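Local coordinates for high-potential iron-sulfur protein (PDB 1HLQ) that carries electrons on a high-potential [4Fe-4S] cluster in anaerobic and photosynthetic electron transport, and can form homodimers, at the interface of chains A and B. Sequence-based numbering; all coordinates share one arbitrary frame. Chains: chain A/B, High-potential iron-sulfur protein.

The interface of chains A and B. Residues chain A 43, 69-73; chain B 15, 29, 69-71.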
ATOM      1  N   LEU A  43     -12.213  -0.403   1.338  1.00 18.20           N
ATOM      2  CA  LEU A  43     -11.050  -0.413   2.210  1.00 17.49           C
ATOM      3  C   LEU A  43     -11.181   0.506   3.410  1.00 17.42           C
ATOM      4  O   LEU A  43     -10.476   0.279   4.410  1.00 19.23           O
ATOM      5  CB  LEU A  43      -9.778  -0.102   1.409  1.00 18.05           C
ATOM      6  CG  LEU A  43      -9.500  -1.062   0.244  1.00 18.44           C
ATOM      7  CD1 LEU A  43      -8.224  -0.683  -0.483  1.00 18.26           C
ATOM      8  CD2 LEU A  43      -9.447  -2.510   0.701  1.00 19.28           C
ATOM      9  N   SER A  69      -6.578   6.529  -5.897  1.00 12.84           N
ATOM     10  CA  SER A  69      -6.711   5.711  -7.103  1.00 13.11           C
ATOM     11  C   SER A  69      -7.070   4.275  -6.818  1.00 12.33           C
ATOM     12  O   SER A  69      -7.526   3.575  -7.736  1.00 13.04           O
ATOM     13  CB  SER A  69      -5.341   5.791  -7.804  0.55 14.16           C
ATOM     14  OG  SER A  69      -5.303   5.097  -9.026  0.55 15.11           O
ATOM     15  N   ALA A  70      -6.879   3.771  -5.610  1.00 13.04           N
ATOM     16  CA  ALA A  70      -7.250   2.441  -5.207  1.00 13.11           C
ATOM     17  C   ALA A  70      -8.713   2.315  -4.815  1.00 12.92           C
ATOM     18  O   ALA A  70      -9.126   1.242  -4.352  1.00 14.59           O
ATOM     19  CB  ALA A  70      -6.369   1.968  -4.045  1.00 14.21           C
ATOM     20  N   TRP A  71      -9.497   3.407  -4.940  1.00 12.75           N
ATOM     21  CA  TRP A  71     -10.897   3.338  -4.550  1.00 13.07           C
ATOM     22  C   TRP A  71     -11.536   2.035  -5.003  1.00 13.01           C
ATOM     23  O   TRP A  71     -11.484   1.751  -6.205  1.00 13.85           O
ATOM     24  CB  TRP A  71     -11.675   4.544  -5.083  1.00 12.96           C
ATOM     25  CG  TRP A  71     -13.106   4.482  -4.654  1.00 13.46           C
ATOM     26  CD1 TRP A  71     -13.625   4.971  -3.494  1.00 14.06           C
ATOM     27  CD2 TRP A  71     -14.195   3.896  -5.376  1.00 14.04           C
ATOM     28  NE1 TRP A  71     -14.964   4.703  -3.415  1.00 14.44           N
ATOM     29  CE2 TRP A  71     -15.348   4.055  -4.573  1.00 14.45           C
ATOM     30  CE3 TRP A  71     -14.307   3.254  -6.616  1.00 15.06           C
ATOM     31  CZ2 TRP A  71     -16.600   3.594  -4.952  1.00 15.01           C
ATOM     32  CZ3 TRP A  71     -15.560   2.808  -6.985  1.00 15.41           C
ATOM     33  CH2 TRP A  71     -16.678   2.985  -6.167  1.00 15.27           C
ATOM     34  N   ALA A  72     -12.088   1.297  -4.057  1.00 14.41           N
ATOM     35  CA  ALA A  72     -12.567  -0.047  -4.329  1.00 16.41           C
ATOM     36  C   ALA A  72     -14.065  -0.155  -4.138  1.00 18.44           C
ATOM     37  O   ALA A  72     -14.543   0.006  -3.025  1.00 18.45           O
ATOM     38  CB  ALA A  72     -11.793  -1.000  -3.424  1.00 16.67           C
ATOM     39  N   LYS A  73     -14.779  -0.409  -5.229  1.00 20.97           N
ATOM     40  CA  LYS A  73     -16.234  -0.560  -5.160  0.55 23.26           C
ATOM     41  C   LYS A  73     -16.524  -1.807  -4.333  1.00 25.05           C
ATOM     42  O   LYS A  73     -15.838  -2.819  -4.478  1.00 25.21           O
ATOM     43  CB  LYS A  73     -16.795  -0.641  -6.575  0.55 23.41           C
ATOM     44  CG  LYS A  73     -18.305  -0.507  -6.721  0.55 24.13           C
ATOM     45  CD  LYS A  73     -18.943  -1.882  -6.892  0.55 24.05           C
ATOM     46  CE  LYS A  73     -20.409  -1.791  -7.292  0.55 24.61           C
ATOM     47  NZ  LYS A  73     -20.570  -1.328  -8.705  0.55 24.16           N
TER
ATOM     48  N   LEU B  15     -12.809  -8.275  -2.829  1.00 24.94           N
ATOM     49  CA  LEU B  15     -12.318  -7.276  -3.771  1.00 22.62           C
ATOM     50  C   LEU B  15     -12.474  -7.700  -5.225  1.00 21.30           C
ATOM     51  O   LEU B  15     -11.918  -7.064  -6.119  1.00 21.55           O
ATOM     52  CB  LEU B  15     -10.826  -7.025  -3.522  1.00 23.02           C
ATOM     53  CG  LEU B  15     -10.520  -6.334  -2.193  1.00 23.38           C
ATOM     54  CD1 LEU B  15      -9.027  -6.319  -1.911  1.00 24.01           C
ATOM     55  CD2 LEU B  15     -11.075  -4.912  -2.192  1.00 24.23           C
ATOM     56  N   TYR B  29     -18.139  -4.460 -11.668  1.00 17.83           N
ATOM     57  CA  TYR B  29     -17.115  -3.438 -11.881  1.00 16.93           C
ATOM     58  C   TYR B  29     -17.051  -2.977 -13.320  1.00 17.25           C
ATOM     59  O   TYR B  29     -16.159  -3.322 -14.105  1.00 16.74           O
ATOM     60  CB  TYR B  29     -15.748  -4.049 -11.480  1.00 16.32           C
ATOM     61  CG  TYR B  29     -15.764  -4.769 -10.151  1.00 16.50           C
ATOM     62  CD1 TYR B  29     -15.625  -6.151 -10.092  1.00 16.51           C
ATOM     63  CD2 TYR B  29     -15.992  -4.079  -8.971  1.00 16.38           C
ATOM     64  CE1 TYR B  29     -15.655  -6.788  -8.860  1.00 17.02           C
ATOM     65  CE2 TYR B  29     -16.047  -4.719  -7.749  1.00 16.25           C
ATOM     66  CZ  TYR B  29     -15.869  -6.085  -7.712  1.00 17.35           C
ATOM     67  OH  TYR B  29     -15.921  -6.712  -6.480  1.00 20.18           O
ATOM     68  N   SER B  69     -10.616  -5.094  -7.483  1.00 15.62           N
ATOM     69  CA  SER B  69     -11.333  -3.824  -7.566  1.00 16.09           C
ATOM     70  C   SER B  69     -10.565  -2.621  -7.058  1.00 15.37           C
ATOM     71  O   SER B  69     -10.936  -1.478  -7.376  1.00 15.57           O
ATOM     72  CB  SER B  69     -12.689  -3.878  -6.879  1.00 18.35           C
ATOM     73  OG  SER B  69     -12.547  -4.132  -5.501  1.00 20.64           O
ATOM     74  N   ALA B  70      -9.497  -2.868  -6.306  1.00 15.41           N
ATOM     75  CA  ALA B  70      -8.649  -1.787  -5.819  1.00 15.15           C
ATOM     76  C   ALA B  70      -7.562  -1.406  -6.818  1.00 14.53           C
ATOM     77  O   ALA B  70      -6.711  -0.556  -6.529  1.00 15.18           O
ATOM     78  CB  ALA B  70      -7.987  -2.135  -4.489  1.00 15.94           C
ATOM     79  N   TRP B  71      -7.573  -1.978  -8.019  1.00 13.94           N
ATOM     80  CA  TRP B  71      -6.590  -1.676  -9.046  1.00 13.64           C
ATOM     81  C   TRP B  71      -6.373  -0.167  -9.078  1.00 13.35           C
ATOM     82  O   TRP B  71      -7.328   0.587  -9.280  1.00 13.38           O
ATOM     83  CB  TRP B  71      -7.004  -2.193 -10.430  1.00 13.74           C
ATOM     84  CG  TRP B  71      -5.970  -1.829 -11.470  1.00 14.01           C
ATOM     85  CD1 TRP B  71      -4.818  -2.512 -11.735  1.00 14.72           C
ATOM     86  CD2 TRP B  71      -5.961  -0.651 -12.271  1.00 14.06           C
ATOM     87  NE1 TRP B  71      -4.107  -1.848 -12.696  1.00 14.74           N
ATOM     88  CE2 TRP B  71      -4.764  -0.700 -13.045  1.00 14.31           C
ATOM     89  CE3 TRP B  71      -6.820   0.423 -12.450  1.00 13.71           C
ATOM     90  CZ2 TRP B  71      -4.445   0.278 -13.979  1.00 14.20           C
ATOM     91  CZ3 TRP B  71      -6.511   1.394 -13.391  1.00 13.84           C
ATOM     92  CH2 TRP B  71      -5.325   1.312 -14.135  1.00 14.14           C
TER
HETATM   93  O   HOH W   1      -7.435   3.253 -10.450  1.00 15.97           O
HETATM   94  O   HOH W   2     -13.159  -0.063  -7.779  1.00 17.48           O
HETATM   95  O   HOH W   3     -15.006  -5.340  -4.430  1.00 31.16           O
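B:Ser69 packs against A:Ala72 and A:Lys73, near the two-fold axis relating chains A and B. Its CB lies 4.1 Å from A:Lys73 O, the backbone carbonyl oxygen. With chi1 at 62°, OG sits between the backbone N and the carbonyl carbon, and from there the hydroxyl passes 3.8 Å from A:Ala72 CB. It hydrogen-bonds back to B:Leu15 O, 3.1 Å from OG, standing above the carbonyl plane rather than on a lone pair. OG also meets a water that B:Tyr29 OH and A:Lys73 O share, so the phenol and the serine of one chain reach a backbone carbonyl of the other. A second water joins B:Ser69 O, 2.7 Å away, to A:Trp71 O and A:Lys73 N; a third links A:Ser69 O to B:Trp71 O. Polar groups of the two chains thus meet here through water. Beside the row of waters, close to the axis, A:Ala70 and B:Ala70 set each CB against the other's carbonyl O, 3.6 Å apart in both directions. A:Ala72 CB rests on B:Ala70 CA at 4.0 Å. At one margin A:Leu43 and B:Leu15 cross at about a right angle, touching tip to tip through CD2. At another, A:Lys73 CD, on a chain bent at chi2 (-100°), lies beside B:Tyr29 CE2. The patch, perhaps the homodimer contact, is built from loops; A:Leu43, and A:Ala70 and A:Trp71 after the cluster ligand A:Cys68, also line the cluster pocket, as do their B copies.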